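Local atomic coordinates of epoxyqueuosine reductase (Streptococcus thermophilus, PDB entry 5D6S), a protein that belongs to the QueG family and holds a cobalamin and two iron-sulfur clusters within a single chain. Residues A[42-47]-A[184-189]; A[71-76]-A[313-318]; A[119-124]-A[262-267]; A[126-131]-A[189-194]. All coordinates share one frame; numbering follows the deposited sequence.

Interaction 1. Residues A[42-47]-A[184-189]; sequences GISKIG and KEYGSY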
# COMPACT_ATOMS: atom_id res chain seq x y z
N GLY A 42 11.02 20.36 1.33
CA GLY A 42 9.68 19.77 1.31
C GLY A 42 9.47 18.60 2.25
O GLY A 42 8.46 17.90 2.14
N ILE A 43 10.39 18.40 3.19
CA ILE A 43 10.23 17.34 4.16
C ILE A 43 9.36 17.84 5.29
O ILE A 43 9.69 18.82 5.94
CB ILE A 43 11.58 16.86 4.72
CG1 ILE A 43 12.41 16.27 3.59
CG2 ILE A 43 11.38 15.83 5.82
CD1 ILE A 43 13.83 15.96 4.00
N SER A 44 8.26 17.15 5.55
CA SER A 44 7.25 17.60 6.50
C SER A 44 7.63 17.39 7.97
O SER A 44 6.99 17.96 8.87
CB SER A 44 5.90 16.91 6.22
OG SER A 44 5.40 17.30 4.96
N LYS A 45 8.61 16.55 8.21
CA LYS A 45 9.06 16.26 9.58
C LYS A 45 10.38 15.54 9.50
O LYS A 45 10.64 14.85 8.52
CB LYS A 45 8.07 15.38 10.34
CG LYS A 45 7.44 16.03 11.55
CD LYS A 45 6.34 15.13 12.12
CE LYS A 45 5.91 15.57 13.50
NZ LYS A 45 6.79 14.96 14.53
N ILE A 46 11.19 15.70 10.54
CA ILE A 46 12.50 15.07 10.58
C ILE A 46 12.85 14.74 12.01
O ILE A 46 12.37 15.37 12.95
CB ILE A 46 13.56 15.96 9.92
CG1 ILE A 46 14.89 15.23 9.81
CG2 ILE A 46 13.70 17.29 10.65
CD1 ILE A 46 15.77 15.80 8.71
N GLY A 47 13.66 13.72 12.16
CA GLY A 47 13.93 13.14 13.46
C GLY A 47 15.34 12.58 13.43
O GLY A 47 15.92 12.42 12.36
N LYS A 184 0.97 13.85 15.36
CA LYS A 184 -0.07 14.84 15.73
C LYS A 184 -0.36 15.78 14.57
O LYS A 184 -1.51 16.07 14.24
CB LYS A 184 0.38 15.70 16.92
CG LYS A 184 -0.33 15.36 18.22
CD LYS A 184 -0.08 16.41 19.29
CE LYS A 184 -1.00 16.21 20.50
NZ LYS A 184 -0.93 17.36 21.44
N GLU A 185 0.71 16.22 13.95
CA GLU A 185 0.68 17.28 12.95
C GLU A 185 -0.00 16.84 11.64
O GLU A 185 -0.84 17.57 11.10
CB GLU A 185 2.13 17.74 12.64
CG GLU A 185 2.91 18.36 13.80
CD GLU A 185 3.48 17.35 14.80
OE1 GLU A 185 2.90 16.25 14.99
OE2 GLU A 185 4.50 17.67 15.43
N TYR A 186 0.36 15.65 11.15
CA TYR A 186 -0.05 15.17 9.82
C TYR A 186 -0.75 13.82 9.80
O TYR A 186 -1.04 13.29 8.72
CB TYR A 186 1.16 15.07 8.91
CG TYR A 186 1.97 16.33 8.86
CD1 TYR A 186 1.58 17.40 8.06
CD2 TYR A 186 3.14 16.46 9.61
CE1 TYR A 186 2.32 18.57 8.01
CE2 TYR A 186 3.88 17.63 9.57
CZ TYR A 186 3.46 18.67 8.77
OH TYR A 186 4.22 19.80 8.70
N GLY A 187 -1.04 13.28 10.97
CA GLY A 187 -1.73 12.00 11.07
C GLY A 187 -0.80 10.85 10.72
O GLY A 187 0.41 10.98 10.87
N SER A 188 -1.38 9.73 10.27
CA SER A 188 -0.59 8.62 9.68
C SER A 188 -0.33 8.83 8.20
O SER A 188 0.51 8.14 7.62
CB SER A 188 -1.26 7.27 9.90
OG SER A 188 -2.67 7.36 9.78
N TYR A 189 -0.99 9.82 7.60
CA TYR A 189 -0.81 10.10 6.16
C TYR A 189 0.53 10.73 5.85
O TYR A 189 0.61 11.82 5.27
CB TYR A 189 -2.02 10.89 5.58
CG TYR A 189 -3.35 10.15 5.79
CD1 TYR A 189 -3.54 8.84 5.30
CD2 TYR A 189 -4.37 10.72 6.53
CE1 TYR A 189 -4.73 8.16 5.50
CE2 TYR A 189 -5.56 10.04 6.73
CZ TYR A 189 -5.74 8.76 6.22
OH TYR A 189 -6.95 8.12 6.43

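Interaction 2. Residues A[71-76]-A[313-318]; sequences TGFEHK and GSWRGK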
# COMPACT_ATOMS: atom_id res chain seq x y z
N THR A 71 4.11 -11.20 4.56
CA THR A 71 3.64 -11.10 3.16
C THR A 71 4.57 -11.70 2.13
O THR A 71 4.12 -12.15 1.08
CB THR A 71 3.45 -9.65 2.66
OG1 THR A 71 4.70 -8.97 2.71
CG2 THR A 71 2.47 -8.95 3.50
N GLY A 72 5.86 -11.62 2.39
CA GLY A 72 6.87 -11.93 1.38
C GLY A 72 7.53 -10.69 0.80
O GLY A 72 8.49 -10.80 0.06
N PHE A 73 7.02 -9.51 1.13
CA PHE A 73 7.59 -8.26 0.59
C PHE A 73 8.68 -7.75 1.49
O PHE A 73 9.38 -6.80 1.15
CB PHE A 73 6.53 -7.16 0.46
CG PHE A 73 5.36 -7.52 -0.40
CD1 PHE A 73 5.43 -8.54 -1.33
CD2 PHE A 73 4.18 -6.79 -0.31
CE1 PHE A 73 4.34 -8.84 -2.13
CE2 PHE A 73 3.09 -7.08 -1.11
CZ PHE A 73 3.18 -8.11 -2.03
N GLU A 74 8.78 -8.35 2.66
CA GLU A 74 9.68 -7.88 3.68
C GLU A 74 11.08 -8.33 3.33
O GLU A 74 11.29 -9.37 2.71
CB GLU A 74 9.32 -8.45 5.04
CG GLU A 74 7.91 -8.13 5.50
CD GLU A 74 6.86 -9.10 4.98
OE1 GLU A 74 7.23 -10.08 4.28
OE2 GLU A 74 5.67 -8.86 5.24
N HIS A 75 12.04 -7.54 3.76
CA HIS A 75 13.44 -7.91 3.64
C HIS A 75 13.67 -9.22 4.39
O HIS A 75 13.17 -9.38 5.48
CB HIS A 75 14.29 -6.78 4.22
CG HIS A 75 15.71 -6.87 3.85
ND1 HIS A 75 16.63 -7.51 4.64
CD2 HIS A 75 16.38 -6.43 2.76
CE1 HIS A 75 17.81 -7.46 4.06
NE2 HIS A 75 17.68 -6.80 2.91
N LYS A 76 14.39 -10.16 3.79
CA LYS A 76 14.35 -11.55 4.27
C LYS A 76 15.37 -11.81 5.39
O LYS A 76 15.09 -12.54 6.35
CB LYS A 76 14.51 -12.54 3.11
CG LYS A 76 13.35 -12.44 2.12
CD LYS A 76 12.91 -13.78 1.51
CE LYS A 76 11.38 -13.89 1.43
NZ LYS A 76 10.71 -12.75 0.76
N GLY A 313 1.46 2.11 -7.12
CA GLY A 313 0.67 0.91 -7.34
C GLY A 313 0.93 0.19 -8.64
O GLY A 313 0.34 -0.86 -8.88
N SER A 314 1.78 0.77 -9.50
CA SER A 314 2.08 0.17 -10.79
C SER A 314 3.24 -0.80 -10.74
O SER A 314 3.66 -1.32 -11.77
CB SER A 314 2.35 1.25 -11.83
OG SER A 314 3.61 1.88 -11.68
N TRP A 315 3.75 -1.06 -9.55
CA TRP A 315 5.04 -1.79 -9.41
C TRP A 315 5.01 -3.28 -9.81
O TRP A 315 6.08 -3.90 -9.95
CB TRP A 315 5.59 -1.66 -7.98
CG TRP A 315 4.86 -2.45 -6.92
CD1 TRP A 315 3.71 -2.10 -6.30
CD2 TRP A 315 5.26 -3.71 -6.37
NE1 TRP A 315 3.34 -3.07 -5.39
CE2 TRP A 315 4.27 -4.07 -5.43
CE3 TRP A 315 6.34 -4.57 -6.59
CZ2 TRP A 315 4.34 -5.25 -4.70
CZ3 TRP A 315 6.41 -5.73 -5.87
CH2 TRP A 315 5.41 -6.07 -4.94
N ARG A 316 3.83 -3.85 -9.95
CA ARG A 316 3.72 -5.22 -10.45
C ARG A 316 3.05 -5.33 -11.80
O ARG A 316 2.72 -6.42 -12.23
CB ARG A 316 2.94 -6.09 -9.47
CG ARG A 316 3.34 -5.87 -8.04
CD ARG A 316 2.88 -7.03 -7.19
NE ARG A 316 3.91 -8.06 -7.07
CZ ARG A 316 3.79 -9.13 -6.31
NH1 ARG A 316 4.80 -9.96 -6.23
NH2 ARG A 316 2.67 -9.38 -5.63
N GLY A 317 2.76 -4.19 -12.44
CA GLY A 317 2.06 -4.19 -13.71
C GLY A 317 0.54 -4.21 -13.59
O GLY A 317 -0.03 -4.17 -12.50
N LYS A 318 -0.10 -4.28 -14.74
CA LYS A 318 -1.52 -4.05 -14.85
C LYS A 318 -2.38 -5.22 -14.31
O LYS A 318 -3.54 -5.01 -13.90
CB LYS A 318 -1.88 -3.76 -16.30
CG LYS A 318 -1.80 -4.96 -17.24
CD LYS A 318 -2.29 -4.55 -18.62
CE LYS A 318 -2.05 -5.62 -19.64
NZ LYS A 318 -2.74 -6.89 -19.30

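Interaction 3. Residues A[119-124]-A[262-267]; sequences ITPNSW and GCDICQ. With SF4 (iron/sulfur cluster), chain G.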
# COMPACT_ATOMS: atom_id res chain seq x y z
N ILE A 119 -8.61 3.90 -5.27
CA ILE A 119 -7.26 3.40 -5.20
C ILE A 119 -6.52 4.26 -4.15
O ILE A 119 -6.53 5.47 -4.23
CB ILE A 119 -6.58 3.45 -6.58
CG1 ILE A 119 -5.05 3.38 -6.32
CG2 ILE A 119 -7.13 4.66 -7.33
CD1 ILE A 119 -4.13 4.51 -6.73
N THR A 120 -5.93 3.61 -3.14
CA THR A 120 -5.40 4.29 -1.93
C THR A 120 -4.65 5.59 -2.17
O THR A 120 -3.88 5.70 -3.12
CB THR A 120 -4.46 3.37 -1.11
OG1 THR A 120 -3.90 4.13 -0.03
CG2 THR A 120 -3.32 2.86 -1.94
N PRO A 121 -4.88 6.60 -1.31
CA PRO A 121 -4.17 7.89 -1.46
C PRO A 121 -2.66 7.73 -1.33
O PRO A 121 -1.93 8.59 -1.83
CB PRO A 121 -4.72 8.75 -0.32
CG PRO A 121 -5.74 7.95 0.43
CD PRO A 121 -5.73 6.55 -0.10
N ASN A 122 -2.22 6.65 -0.67
CA ASN A 122 -0.80 6.25 -0.61
C ASN A 122 -0.16 6.12 -1.99
O ASN A 122 1.07 6.10 -2.12
CB ASN A 122 -0.66 4.92 0.14
CG ASN A 122 0.78 4.63 0.58
OD1 ASN A 122 1.44 5.47 1.18
ND2 ASN A 122 1.27 3.44 0.29
N SER A 123 -1.00 5.99 -3.02
CA SER A 123 -0.54 5.82 -4.37
C SER A 123 -1.12 6.88 -5.31
O SER A 123 -1.22 6.63 -6.52
CB SER A 123 -0.92 4.43 -4.88
OG SER A 123 -0.30 4.15 -6.12
N TRP A 124 -1.49 8.06 -4.78
CA TRP A 124 -1.90 9.19 -5.65
C TRP A 124 -0.68 9.94 -6.05
O TRP A 124 0.24 10.10 -5.27
CB TRP A 124 -2.87 10.13 -4.98
CG TRP A 124 -4.20 9.53 -4.65
CD1 TRP A 124 -4.71 8.35 -5.10
CD2 TRP A 124 -5.20 10.10 -3.80
NE1 TRP A 124 -5.96 8.13 -4.57
CE2 TRP A 124 -6.28 9.19 -3.75
CE3 TRP A 124 -5.27 11.28 -3.05
CZ2 TRP A 124 -7.43 9.42 -2.99
CZ3 TRP A 124 -6.42 11.51 -2.28
CH2 TRP A 124 -7.49 10.58 -2.27
N GLY A 262 -4.63 -1.24 -2.30
CA GLY A 262 -4.46 -0.79 -0.93
C GLY A 262 -5.75 -0.81 -0.14
O GLY A 262 -6.82 -1.19 -0.65
N CYS A 263 -5.63 -0.44 1.13
CA CYS A 263 -6.71 -0.29 2.06
C CYS A 263 -6.33 0.83 3.02
O CYS A 263 -5.20 0.87 3.51
CB CYS A 263 -6.94 -1.62 2.79
SG CYS A 263 -8.18 -1.64 4.09
N ASP A 264 -7.30 1.68 3.33
CA ASP A 264 -7.11 2.77 4.29
C ASP A 264 -8.06 2.71 5.49
O ASP A 264 -8.08 3.61 6.30
CB ASP A 264 -7.25 4.10 3.58
CG ASP A 264 -6.10 4.36 2.63
OD1 ASP A 264 -5.89 3.53 1.72
OD2 ASP A 264 -5.41 5.37 2.82
N ILE A 265 -8.81 1.62 5.62
CA ILE A 265 -9.86 1.54 6.64
C ILE A 265 -9.29 1.80 8.06
O ILE A 265 -9.92 2.49 8.85
CB ILE A 265 -10.65 0.20 6.48
CG1 ILE A 265 -11.50 0.28 5.19
CG2 ILE A 265 -11.57 -0.09 7.67
CD1 ILE A 265 -11.98 -1.05 4.64
N CYS A 266 -8.12 1.25 8.37
CA CYS A 266 -7.52 1.35 9.71
C CYS A 266 -6.92 2.72 9.99
O CYS A 266 -6.48 2.99 11.10
CB CYS A 266 -6.46 0.25 9.93
SG CYS A 266 -5.26 -0.00 8.59
N GLN A 267 -6.91 3.58 8.97
CA GLN A 267 -6.48 4.97 9.10
C GLN A 267 -7.64 5.97 9.07
O GLN A 267 -7.64 6.96 9.80
CB GLN A 267 -5.51 5.32 7.96
CG GLN A 267 -4.12 4.70 8.08
CD GLN A 267 -3.24 5.01 6.86
OE1 GLN A 267 -3.29 4.31 5.85
NE2 GLN A 267 -2.44 6.06 6.96
FE1 SF4 G . -5.18 -4.00 6.36
FE2 SF4 G . -7.38 -2.72 5.90
FE3 SF4 G . -5.78 -1.94 7.81
FE4 SF4 G . -7.14 -4.10 8.10
S1 SF4 G . -7.88 -2.16 7.88
S2 SF4 G . -5.11 -3.81 8.46
S3 SF4 G . -7.15 -4.77 6.05
S4 SF4 G . -5.38 -1.99 5.74

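Interaction 4. Residues A[126-131]-A[189-194]; sequences LDYHYV and YMYLGE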
# COMPACT_ATOMS: atom_id res chain seq x y z
N LEU A 126 2.91 10.99 -8.00
CA LEU A 126 4.20 10.33 -8.21
C LEU A 126 4.65 9.37 -7.12
O LEU A 126 4.55 9.67 -5.94
CB LEU A 126 5.31 11.35 -8.42
CG LEU A 126 6.19 10.87 -9.57
CD1 LEU A 126 5.38 11.01 -10.84
CD2 LEU A 126 7.46 11.69 -9.68
N ASP A 127 5.15 8.22 -7.55
CA ASP A 127 5.55 7.13 -6.69
C ASP A 127 6.40 7.69 -5.58
O ASP A 127 7.46 8.26 -5.84
CB ASP A 127 6.35 6.12 -7.49
CG ASP A 127 6.84 4.94 -6.65
OD1 ASP A 127 6.50 4.85 -5.46
OD2 ASP A 127 7.60 4.10 -7.18
N TYR A 128 5.92 7.55 -4.34
CA TYR A 128 6.66 8.06 -3.18
C TYR A 128 8.13 7.62 -3.19
O TYR A 128 9.01 8.40 -2.85
CB TYR A 128 5.96 7.71 -1.84
CG TYR A 128 6.01 6.28 -1.35
CD1 TYR A 128 7.10 5.80 -0.64
CD2 TYR A 128 4.94 5.41 -1.56
CE1 TYR A 128 7.14 4.51 -0.14
CE2 TYR A 128 4.99 4.11 -1.09
CZ TYR A 128 6.09 3.66 -0.37
OH TYR A 128 6.16 2.37 0.10
N HIS A 129 8.40 6.39 -3.57
CA HIS A 129 9.78 5.90 -3.64
C HIS A 129 10.64 6.87 -4.39
O HIS A 129 11.75 7.14 -3.98
CB HIS A 129 9.89 4.52 -4.33
CG HIS A 129 9.16 3.42 -3.62
ND1 HIS A 129 7.80 3.22 -3.75
CD2 HIS A 129 9.60 2.45 -2.78
CE1 HIS A 129 7.43 2.18 -3.02
NE2 HIS A 129 8.51 1.69 -2.43
N TYR A 130 10.18 7.35 -5.54
CA TYR A 130 10.99 8.29 -6.29
C TYR A 130 11.07 9.65 -5.57
O TYR A 130 12.13 10.26 -5.49
CB TYR A 130 10.50 8.50 -7.72
CG TYR A 130 11.13 9.76 -8.25
CD1 TYR A 130 12.50 9.81 -8.55
CD2 TYR A 130 10.39 10.95 -8.34
CE1 TYR A 130 13.09 10.98 -8.97
CE2 TYR A 130 10.98 12.13 -8.77
CZ TYR A 130 12.33 12.15 -9.08
OH TYR A 130 12.92 13.33 -9.49
N VAL A 131 9.93 10.13 -5.07
CA VAL A 131 9.87 11.44 -4.43
C VAL A 131 10.85 11.52 -3.25
O VAL A 131 11.64 12.46 -3.15
CB VAL A 131 8.43 11.81 -3.97
CG1 VAL A 131 8.42 13.16 -3.27
CG2 VAL A 131 7.47 11.86 -5.15
N TYR A 189 -0.99 9.82 7.60
CA TYR A 189 -0.81 10.10 6.16
C TYR A 189 0.53 10.73 5.85
O TYR A 189 0.61 11.82 5.27
CB TYR A 189 -2.02 10.89 5.58
CG TYR A 189 -3.35 10.15 5.79
CD1 TYR A 189 -3.54 8.84 5.30
CD2 TYR A 189 -4.37 10.72 6.53
CE1 TYR A 189 -4.73 8.16 5.50
CE2 TYR A 189 -5.56 10.04 6.73
CZ TYR A 189 -5.74 8.76 6.22
OH TYR A 189 -6.95 8.12 6.43
N MET A 190 1.57 9.97 6.18
CA MET A 190 2.98 10.29 5.86
C MET A 190 3.74 9.11 5.21
O MET A 190 3.61 7.96 5.65
CB MET A 190 3.77 10.65 7.12
CG MET A 190 3.15 11.70 8.03
SD MET A 190 4.05 11.80 9.58
CE MET A 190 3.56 10.29 10.43
N TYR A 191 4.52 9.44 4.17
CA TYR A 191 5.55 8.53 3.64
C TYR A 191 6.79 8.63 4.52
O TYR A 191 7.12 9.70 5.00
CB TYR A 191 5.98 8.95 2.23
CG TYR A 191 4.85 9.13 1.22
CD1 TYR A 191 3.86 8.17 1.04
CD2 TYR A 191 4.80 10.27 0.40
CE1 TYR A 191 2.85 8.34 0.10
CE2 TYR A 191 3.80 10.43 -0.55
CZ TYR A 191 2.83 9.47 -0.70
OH TYR A 191 1.83 9.63 -1.64
N LEU A 192 7.47 7.51 4.73
CA LEU A 192 8.67 7.48 5.57
C LEU A 192 9.94 7.13 4.80
O LEU A 192 9.90 6.41 3.81
CB LEU A 192 8.51 6.48 6.72
CG LEU A 192 7.36 6.74 7.70
CD1 LEU A 192 7.42 5.77 8.89
CD2 LEU A 192 7.38 8.18 8.18
N GLY A 193 11.05 7.66 5.29
CA GLY A 193 12.38 7.34 4.79
C GLY A 193 13.44 7.42 5.89
O GLY A 193 13.16 7.88 6.99
N GLU A 194 14.64 6.97 5.57
CA GLU A 194 15.79 7.00 6.49
C GLU A 194 17.06 7.32 5.75
O GLU A 194 17.28 6.84 4.64
CB GLU A 194 16.05 5.66 7.15
CG GLU A 194 14.90 5.09 7.93
CD GLU A 194 14.09 4.14 7.11
OE1 GLU A 194 12.89 4.43 6.94
OE2 GLU A 194 14.65 3.12 6.64

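Interaction 1. Residues A[42-47]-A[184-189]
Ser44, just before the edge strand 45-50, and Lys45, its first residue, meet Glu185 and Tyr186 of the loop that leads into strand 190-197, in a mixed apolar and charged contact at the surface. The Tyr186 ring is the centre of it. Ser44 presents its CB to one face of that ring, 4.2 Å from the centroid and about 20° off the ring normal, a CH-pi contact shifted from the middle toward the rim. The peptide oxygen of the same serine lies close by, with Ser44 O 3.2 Å from Tyr186 CE2. Lys45 takes a different side: its chain runs past the edge of the ring, CD near the ring plane and 4.3 Å from Tyr186 CD2. Further out, the lysine and Glu185 cross at about a right angle. A bend at the last torsion of the lysine (chi4 -86°) turns the ammonium so that CE, rather than NZ, comes nearest to the carboxylate, and the salt bridge from Lys45 NZ to Glu185 OE2 is long at 3.7 Å. The stronger partner of NZ is the carbonyl oxygen of Ile172, so NZ is held mainly there, with Glu185 a weaker partner. Ser44 OG, for its part, turns to the backbone N of Ala100 in a weak hydrogen bond. Just upstream, Gly42, with positive phi, is the C-prime residue of a Schellman motif that ends helix 30-40, Ile43 N bonding back to Ala38 O. The whole is a helix-to-strand connection entering the edge of a four-stranded antiparallel sheet, with a loop side chain laid against the loop-to-strand junction.

Interaction 2. Residues A[71-76]-A[313-318]
The rim of the cobalamin pocket is where Phe73, itself touching the cobalamin, meets Trp315 and Arg316 of the type I turn from Ser314 to Gly317. Phe73 and Trp315 form a T-shaped pair: the six-membered ring of the indole points its edge at the phenyl face, the planes 89° apart and the centroids 5.4 Å from each other, with Trp315 CH2 leading, 4.1 Å from Phe73 CE1. Thr71 CB lies over the opposite face of the phenyl ring. Arg316 reaches the same ring end with NH2, 3.9 Å from Phe73 CZ; the guanidinium stands nearly perpendicular to the phenyl plane and offers its own face to CE1. Arg316 CG rests over the centre of the indole, so the arginine chain packs on the indole it follows. Their polar ends converge on Gln243, Trp315 NE1 on the side-chain oxygen and Arg316 NH2 on the carbonyl. On the other segment Glu74 holds the loop: OE2 accepts from Thr71 N (2.9 Å) and Thr71 OG1, and OE1 from Gly72 N. Thr71 OG1 in turn accepts from Phe73 N, the ST turn that shapes this wall of the cobalamin site.

Interaction 3. Residues A[119-124]-A[262-267]
Thr120 and Asp264 cross at about a right angle, and the hydroxyl of one meets the carboxylate of the other. Thr120 OG1 donates over 2.7 Å to the syn lone pair of Asp264 OD1, on the side of OD2. That second oxygen is turned to the proline ring, which approaches from the opposite direction, Pro121 CD lying 3.2 Å from Asp264 OD2. The threonine's first torsion (chi1 175°) sends OG1 out to the aspartate while its methyl packs on the glycine, Thr120 CG2 4.0 Å from Gly262 CA. OG1 works twice, since it also accepts from Asn122 N (3.1 Å) in an ST turn. Within the same loop, Trp124 NE1 bonds Ile119 O at 2.7 Å, and the indole lies face-on against Pro121 CA. Asp264 occupies the N-cap position of helix 265-268 but makes no capping bond; its carboxylate reaches across to the loop, and OD1 has a further, weak bond to the cobalamin, to which Cys263 N is also bonded. The cysteines flanking Asp264 and Ile265 point the other way, Cys263 SG binding one iron of the cluster at 2.3 Å and Cys266 SG another. Cys221, Cys225 and Cys237 also line this cluster's pocket. Cys263 and Cys266, a Cys-x-x-Cys pair, are ligands of one cluster of the double 4Fe-4S domain; here the same segment also lines the cobalamin pocket.

Interaction 4. Residues A[126-131]-A[189-194]
The wall of the cobalamin pocket between helix 128-144 and the sheet is built where Tyr128, in the first turn of the helix, packs on Tyr191 of strand 190-197. The touching atom is not the tip of the side chain but its root: Tyr128 CB sits over the centre of the Tyr191 ring, 3.4 Å from the centroid and 5° off the normal, a CH-pi contact. Because Tyr128 CG lies between its backbone N and carbonyl carbon (chi1 73°), its ring then turns off to the side. The two rings are near parallel, planes 16° apart, yet slid so far that they barely overlap, with centroids 5.0 Å apart and Tyr128 CG 3.7 Å from Tyr191 CD1. Tyr191 also stacks with Tyr101. One face of the Tyr128 ring is covered by the imidazole of His129, whose ND1 stands over the ring centre. That imidazole is held by Asp127: His129 ND1 donates in the plane of its ring to Asp127 OD1 (2.7 Å), on the syn side of the carboxylate. The same oxygen receives His129 N at 3.1 Å from above the carboxylate plane, and this bond caps the helix. The other imidazole nitrogen, NE2, is bonded to Asp157 OD2. On the strand, the carbonyl oxygens of Met190 and Leu192 hydrogen-bond the cobalamin directly. Across the contact itself the chemistry is apolar, chiefly the CH-pi contact, with little overlap of the rings, while polar bonds at both nitrogens fix the rotation of the imidazole that backs Tyr128.

How the interactions relate
Interactions 3 and 4 are buried and lie round the cobalamin, whereas interactions 1 and 2 are surface contacts, though segment 184-189 touches the cobalamin with Ser188, outside the contact itself, and interaction 2 does so with Phe73. Interactions 1 and 4 share Tyr189 and both reach the four-stranded sheet, one at its edge strand and the other on strand 190-197. Interaction 3 touches three neighbours: Gln267 NE2 lies 3.1 Å from Ser188 OG of interaction 1 and Ser123 OG 2.9 Å from Gly313 N of interaction 2, both probable hydrogen bonds, and Asn122 packs on Tyr191 of interaction 4. Chemistry follows place: a long salt bridge outside, aromatic contacts in 2 and 4, and a threonine-aspartate bond beside metal ligation in 3.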